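Local atomic coordinates of xylose isomerase domain protein (Alicyclobacillus acidocaldarius subsp. acidocaldarius, PDB entry 3U0H), a protein that is probably an isomerase of the xylose isomerase-like family, built on a TIM barrel, although its substrate is not established. Residues D161-W166 against A194-E199; A176-Y181 against V232-G237. One frame throughout, in Å; residues are numbered along the deposited sequence.

How the contacts relate
Both contacts lie on the same flank of the TIM barrel, about 13 Å apart between centres, and strand 174-179 belongs to the second while backing the first. Contact 1 is peripheral and partly buried: helix 159-169, which leads into that strand, meets the loop between helix 190-194 and strand 201-206 through a leucine methyl, a lysine chain and a tryptophan edge. Contact 2 is wholly buried, and there the strand's last residues and the start of helix 180-185 receive a phenylalanine from helix 231-241. The two touch where Leu162 and Trp166 pack on Ala176. Contact 1 combines methyl packing with a water bridge; contact 2 has apolar and CH-pi packing, with no hydrogen bond across it.

Contact 1. Residues D161-W166 against A194-E199; sequences DLKTFW and AQLPPE
Leu196 meets Lys163 and Trp166 on the outer layer of the TIM barrel, where helix 159-169 faces the loop that runs from helix 190-194 into strand 201-206. The apolar part of the contact rests on one methyl group, CD2 of Leu196. It touches the aliphatic stem of the lysine, with CD2 of Leu196 3.9 Å from CE of Lys163, the two side chains crossing at a slant. The same methyl reaches the rim of the indole, lying near the ring plane 4.2 Å from CH2 of Trp166. The indole also packs on Val174 and Ala176 of strand 174-179, so Leu196 CD2 meets the edge of a ring that rests on the barrel strand as well.

Subunit contacts flank the site: Asp161 forms a salt bridge with Arg115 of the second subunit and Glu199 one with Arg91 of the third.

The polar part of the contact depends on the lysine. Its chain starts with CG anti to its own carbonyl carbon (chi1 -78°) and runs extended from there, which carries NZ alongside Leu196 to within reach of a water bound to the loop. No direct hydrogen bond joins the two segments; this water does so instead, accepting from Lys163 NZ at 3.0 Å and donating to Gln195 O at 3.1 Å.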
loop_
_atom_site.group_PDB
_atom_site.type_symbol
_atom_site.label_atom_id
_atom_site.label_comp_id
_atom_site.label_asym_id
_atom_site.label_seq_id
_atom_site.Cartn_x
_atom_site.Cartn_y
_atom_site.Cartn_z
ATOM N N ASP A 161 -12.700 10.910 19.034
ATOM C CA ASP A 161 -12.772 11.523 17.699
ATOM C C ASP A 161 -11.501 11.232 16.883
ATOM O O ASP A 161 -11.575 10.830 15.712
ATOM C CB ASP A 161 -12.918 13.045 17.779
ATOM C CG ASP A 161 -14.273 13.511 18.289
ATOM O OD1 ASP A 161 -15.156 12.680 18.547
ATOM O OD2 ASP A 161 -14.400 14.748 18.475
ATOM N N LEU A 162 -10.350 11.499 17.500
ATOM C CA LEU A 162 -9.081 11.264 16.838
ATOM C C LEU A 162 -8.948 9.823 16.343
ATOM O O LEU A 162 -8.410 9.605 15.247
ATOM C CB LEU A 162 -7.900 11.591 17.746
ATOM C CG LEU A 162 -6.489 11.374 17.128
ATOM C CD1 LEU A 162 -6.300 12.156 15.844
ATOM C CD2 LEU A 162 -5.370 11.741 18.142
ATOM N N LYS A 163 -9.400 8.850 17.145
ATOM C CA LYS A 163 -9.307 7.464 16.720
ATOM C C LYS A 163 -10.141 7.170 15.481
ATOM O O LYS A 163 -9.722 6.344 14.664
ATOM C CB LYS A 163 -9.789 6.534 17.785
ATOM C CG LYS A 163 -8.843 6.275 18.921
ATOM C CD LYS A 163 -9.637 5.448 19.947
ATOM C CE LYS A 163 -8.771 4.559 20.811
ATOM N NZ LYS A 163 -9.538 3.985 21.968
ATOM N N THR A 164 -11.306 7.796 15.319
ATOM C CA THR A 164 -12.044 7.590 14.059
ATOM C C THR A 164 -11.259 8.260 12.922
ATOM O O THR A 164 -11.209 7.752 11.809
ATOM C CB THR A 164 -13.471 8.113 14.100
ATOM O OG1 THR A 164 -13.421 9.558 14.210
ATOM C CG2 THR A 164 -14.232 7.507 15.334
ATOM N N PHE A 165 -10.552 9.336 13.208
ATOM C CA PHE A 165 -9.857 10.090 12.132
ATOM C C PHE A 165 -8.659 9.302 11.613
ATOM O O PHE A 165 -8.414 9.320 10.409
ATOM C CB PHE A 165 -9.505 11.490 12.599
ATOM C CG PHE A 165 -8.878 12.378 11.543
ATOM C CD1 PHE A 165 -9.476 12.558 10.306
ATOM C CD2 PHE A 165 -7.723 13.076 11.822
ATOM C CE1 PHE A 165 -8.916 13.377 9.364
ATOM C CE2 PHE A 165 -7.148 13.883 10.850
ATOM C CZ PHE A 165 -7.752 14.039 9.626
ATOM N N TRP A 166 -7.990 8.530 12.487
ATOM C CA TRP A 166 -7.021 7.506 12.049
ATOM C C TRP A 166 -7.484 6.624 10.921
ATOM O O TRP A 166 -6.732 6.239 10.082
ATOM C CB TRP A 166 -6.563 6.608 13.213
ATOM C CG TRP A 166 -5.841 7.347 14.317
ATOM C CD1 TRP A 166 -5.213 8.594 14.243
ATOM C CD2 TRP A 166 -5.581 6.863 15.667
ATOM N NE1 TRP A 166 -4.628 8.919 15.421
ATOM C CE2 TRP A 166 -4.879 7.945 16.354
ATOM C CE3 TRP A 166 -5.946 5.723 16.383
ATOM C CZ2 TRP A 166 -4.487 7.844 17.688
ATOM C CZ3 TRP A 166 -5.548 5.638 17.729
ATOM C CH2 TRP A 166 -4.821 6.676 18.362
ATOM N N ALA A 194 -5.008 4.391 29.269
ATOM C CA ALA A 194 -4.474 3.050 29.515
ATOM C C ALA A 194 -4.796 2.020 28.404
ATOM O O ALA A 194 -4.080 1.038 28.243
ATOM C CB ALA A 194 -4.940 2.490 30.871
ATOM N N GLN A 195 -5.875 2.218 27.667
ATOM C CA GLN A 195 -6.296 1.205 26.726
ATOM C C GLN A 195 -5.693 1.459 25.373
ATOM O O GLN A 195 -5.968 0.729 24.453
ATOM C CB GLN A 195 -7.816 1.163 26.715
ATOM C CG GLN A 195 -8.319 0.309 27.919
ATOM C CD GLN A 195 -9.670 0.749 28.490
ATOM O OE1 GLN A 195 -10.353 1.593 27.892
ATOM N NE2 GLN A 195 -10.047 0.214 29.666
ATOM N N LEU A 196 -4.915 2.541 25.218
ATOM C CA LEU A 196 -4.182 2.813 23.945
ATOM C C LEU A 196 -3.020 1.858 23.713
ATOM O O LEU A 196 -2.233 1.636 24.610
ATOM C CB LEU A 196 -3.593 4.211 23.906
ATOM C CG LEU A 196 -4.556 5.335 23.673
ATOM C CD1 LEU A 196 -3.771 6.615 23.814
ATOM C CD2 LEU A 196 -5.215 5.195 22.301
ATOM N N PRO A 197 -2.859 1.365 22.498
ATOM C CA PRO A 197 -1.612 0.626 22.300
ATOM C C PRO A 197 -0.418 1.572 22.430
ATOM O O PRO A 197 -0.524 2.731 22.071
ATOM C CB PRO A 197 -1.747 0.056 20.874
ATOM C CG PRO A 197 -3.238 0.148 20.565
ATOM C CD PRO A 197 -3.723 1.360 21.301
ATOM N N PRO A 198 0.690 1.087 22.981
ATOM C CA PRO A 198 1.842 1.891 23.373
ATOM C C PRO A 198 2.353 2.747 22.248
ATOM O O PRO A 198 2.798 3.876 22.475
ATOM C CB PRO A 198 2.942 0.865 23.686
ATOM C CG PRO A 198 2.281 -0.488 23.687
ATOM C CD PRO A 198 0.836 -0.345 23.330
ATOM N N GLU A 199 2.325 2.173 21.052
ATOM C CA GLU A 199 2.906 2.834 19.926
ATOM C C GLU A 199 2.010 4.004 19.509
ATOM O O GLU A 199 2.460 4.884 18.761
ATOM C CB GLU A 199 3.124 1.881 18.751
ATOM C CG GLU A 199 1.837 1.360 18.100
ATOM C CD GLU A 199 1.384 0.074 18.748
ATOM O OE1 GLU A 199 1.984 -0.254 19.815
ATOM O OE2 GLU A 199 0.496 -0.616 18.167
HETATM O O HOH W 1 -7.305 2.034 22.025
#

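Contact 2. Residues A176-Y181 against V232-G237; sequences ALVDSY and VPFLRG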
loop_
_atom_site.group_PDB
_atom_site.type_symbol
_atom_site.label_atom_id
_atom_site.label_comp_id
_atom_site.label_asym_id
_atom_site.label_seq_id
_atom_site.Cartn_x
_atom_site.Cartn_y
_atom_site.Cartn_z
ATOM N N ALA A 176 -1.223 9.566 18.705
ATOM C CA ALA A 176 -1.651 10.708 19.429
ATOM C C ALA A 176 -0.490 11.443 20.123
ATOM O O ALA A 176 0.455 10.848 20.650
ATOM C CB ALA A 176 -2.756 10.284 20.451
ATOM N N LEU A 177 -0.584 12.759 20.147
ATOM C CA LEU A 177 0.176 13.574 21.119
ATOM C C LEU A 177 -0.883 13.794 22.178
ATOM O O LEU A 177 -1.894 14.390 21.882
ATOM C CB LEU A 177 0.627 14.923 20.485
ATOM C CG LEU A 177 1.692 15.801 21.199
ATOM C CD1 LEU A 177 1.993 17.052 20.345
ATOM C CD2 LEU A 177 1.188 16.268 22.573
ATOM N N VAL A 178 -0.651 13.327 23.391
ATOM C CA VAL A 178 -1.591 13.437 24.436
ATOM C C VAL A 178 -1.180 14.547 25.395
ATOM O O VAL A 178 -0.180 14.436 26.104
ATOM C CB VAL A 178 -1.670 12.111 25.244
ATOM C CG1 VAL A 178 -2.720 12.270 26.350
ATOM C CG2 VAL A 178 -1.995 10.933 24.339
ATOM N N ASP A 179 -1.998 15.588 25.488
ATOM C CA ASP A 179 -1.721 16.748 26.372
ATOM C C ASP A 179 -2.680 16.705 27.571
ATOM O O ASP A 179 -3.848 16.522 27.340
ATOM C CB ASP A 179 -1.975 17.994 25.546
ATOM C CG ASP A 179 -1.587 19.284 26.265
ATOM O OD1 ASP A 179 -1.928 19.437 27.476
ATOM O OD2 ASP A 179 -0.961 20.158 25.566
ATOM N N SER A 180 -2.243 16.910 28.822
ATOM C CA SER A 180 -3.184 16.782 29.932
ATOM C C SER A 180 -4.277 17.779 29.796
ATOM O O SER A 180 -5.377 17.582 30.298
ATOM C CB SER A 180 -2.501 17.028 31.290
ATOM O OG SER A 180 -1.531 18.036 31.099
ATOM N N TYR A 181 -3.965 18.893 29.162
ATOM C CA TYR A 181 -4.876 20.020 29.134
ATOM C C TYR A 181 -6.106 19.594 28.328
ATOM O O TYR A 181 -7.234 19.998 28.616
ATOM C CB TYR A 181 -4.202 21.249 28.510
ATOM C CG TYR A 181 -4.734 22.547 29.002
ATOM C CD1 TYR A 181 -4.282 23.112 30.191
ATOM C CD2 TYR A 181 -5.704 23.228 28.297
ATOM C CE1 TYR A 181 -4.784 24.340 30.638
ATOM C CE2 TYR A 181 -6.235 24.417 28.760
ATOM C CZ TYR A 181 -5.762 24.968 29.928
ATOM O OH TYR A 181 -6.255 26.186 30.386
ATOM N N VAL A 232 -1.525 12.535 38.409
ATOM C CA VAL A 232 -1.055 11.192 38.687
ATOM C C VAL A 232 -1.809 10.138 37.843
ATOM O O VAL A 232 -1.162 9.354 37.223
ATOM C CB VAL A 232 -1.039 10.860 40.183
ATOM C CG1 VAL A 232 -0.538 9.437 40.366
ATOM C CG2 VAL A 232 -0.120 11.802 40.928
ATOM N N PRO A 233 -3.162 10.150 37.804
ATOM C CA PRO A 233 -3.911 9.262 36.891
ATOM C C PRO A 233 -3.626 9.492 35.425
ATOM O O PRO A 233 -3.630 8.540 34.656
ATOM C CB PRO A 233 -5.372 9.608 37.160
ATOM C CG PRO A 233 -5.389 10.128 38.576
ATOM C CD PRO A 233 -4.059 10.822 38.786
ATOM N N PHE A 234 -3.388 10.736 35.034
ATOM C CA PHE A 234 -2.929 11.030 33.659
ATOM C C PHE A 234 -1.651 10.293 33.286
ATOM O O PHE A 234 -1.614 9.572 32.299
ATOM C CB PHE A 234 -2.681 12.525 33.486
ATOM C CG PHE A 234 -2.187 12.910 32.124
ATOM C CD1 PHE A 234 -3.031 12.890 31.045
ATOM C CD2 PHE A 234 -0.916 13.363 31.949
ATOM C CE1 PHE A 234 -2.613 13.297 29.810
ATOM C CE2 PHE A 234 -0.485 13.784 30.732
ATOM C CZ PHE A 234 -1.338 13.721 29.642
ATOM N N LEU A 235 -0.608 10.477 34.089
ATOM C CA LEU A 235 0.629 9.787 33.864
ATOM C C LEU A 235 0.474 8.277 34.038
ATOM O O LEU A 235 1.022 7.499 33.284
ATOM C CB LEU A 235 1.689 10.303 34.805
ATOM C CG LEU A 235 1.996 11.745 34.530
ATOM C CD1 LEU A 235 2.884 12.273 35.674
ATOM C CD2 LEU A 235 2.636 11.809 33.154
ATOM N N ARG A 236 -0.254 7.856 35.055
ATOM C CA ARG A 236 -0.313 6.461 35.337
ATOM C C ARG A 236 -0.903 5.799 34.086
ATOM O O ARG A 236 -0.396 4.803 33.619
ATOM C CB ARG A 236 -1.156 6.194 36.577
ATOM C CG ARG A 236 -1.220 4.713 37.007
ATOM C CD ARG A 236 -2.426 4.448 37.895
ATOM N NE ARG A 236 -2.359 5.248 39.077
ATOM C CZ ARG A 236 -3.364 5.928 39.656
ATOM N NH1 ARG A 236 -4.610 5.996 39.177
ATOM N NH2 ARG A 236 -3.081 6.570 40.769
ATOM N N GLY A 237 -1.955 6.389 33.536
ATOM C CA GLY A 237 -2.630 5.806 32.395
ATOM C C GLY A 237 -1.657 5.681 31.239
ATOM O O GLY A 237 -1.652 4.697 30.585
#
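With CG anti to the backbone N (chi1 179°), the ring of Phe234 extends from helix 231-241 to the end of strand 174-179, where Val178, its CG1 likewise anti to N (chi1 -179°), sends that methyl to meet it. Val178 CG1 lies 3.6 Å from CE1 of Phe234, reaching the ring obliquely, the two side chains overlapping with opposite headings.

Ser180 covers one face of the ring. Its CB stands 3.8 Å from the centroid of the Phe234 ring and 9° off the normal, a CH-pi contact almost over the centre. The backbone closes in beside it, with N of Ser180 3.4 Å from CZ of Phe234. The serine hydroxyl is hydrogen-bonded to Asn207, while CB, CA and the backbone N line the ring. Leu193, Val204 and Trp183 also pack on Phe234; an alanine here would probably open a gap beside Val178 and strip Ser180 CB of its aromatic partner.

Asp179 has its CB directed away from Phe234 and acts as N-cap of helix 180-185. Its OD1 accepts from Tyr181 N at 2.7 Å, on the anti side of the carboxylate, while OD2 is held by Arg221 and His205, with the acidic Glu141 and Glu250 close by. An ethanediol, probably from the crystallisation liquor, lies about 5 Å from the Asp179 side chain, in what may be a pocket at the C-terminal mouth of the strands, the place where TIM barrels carry their active sites.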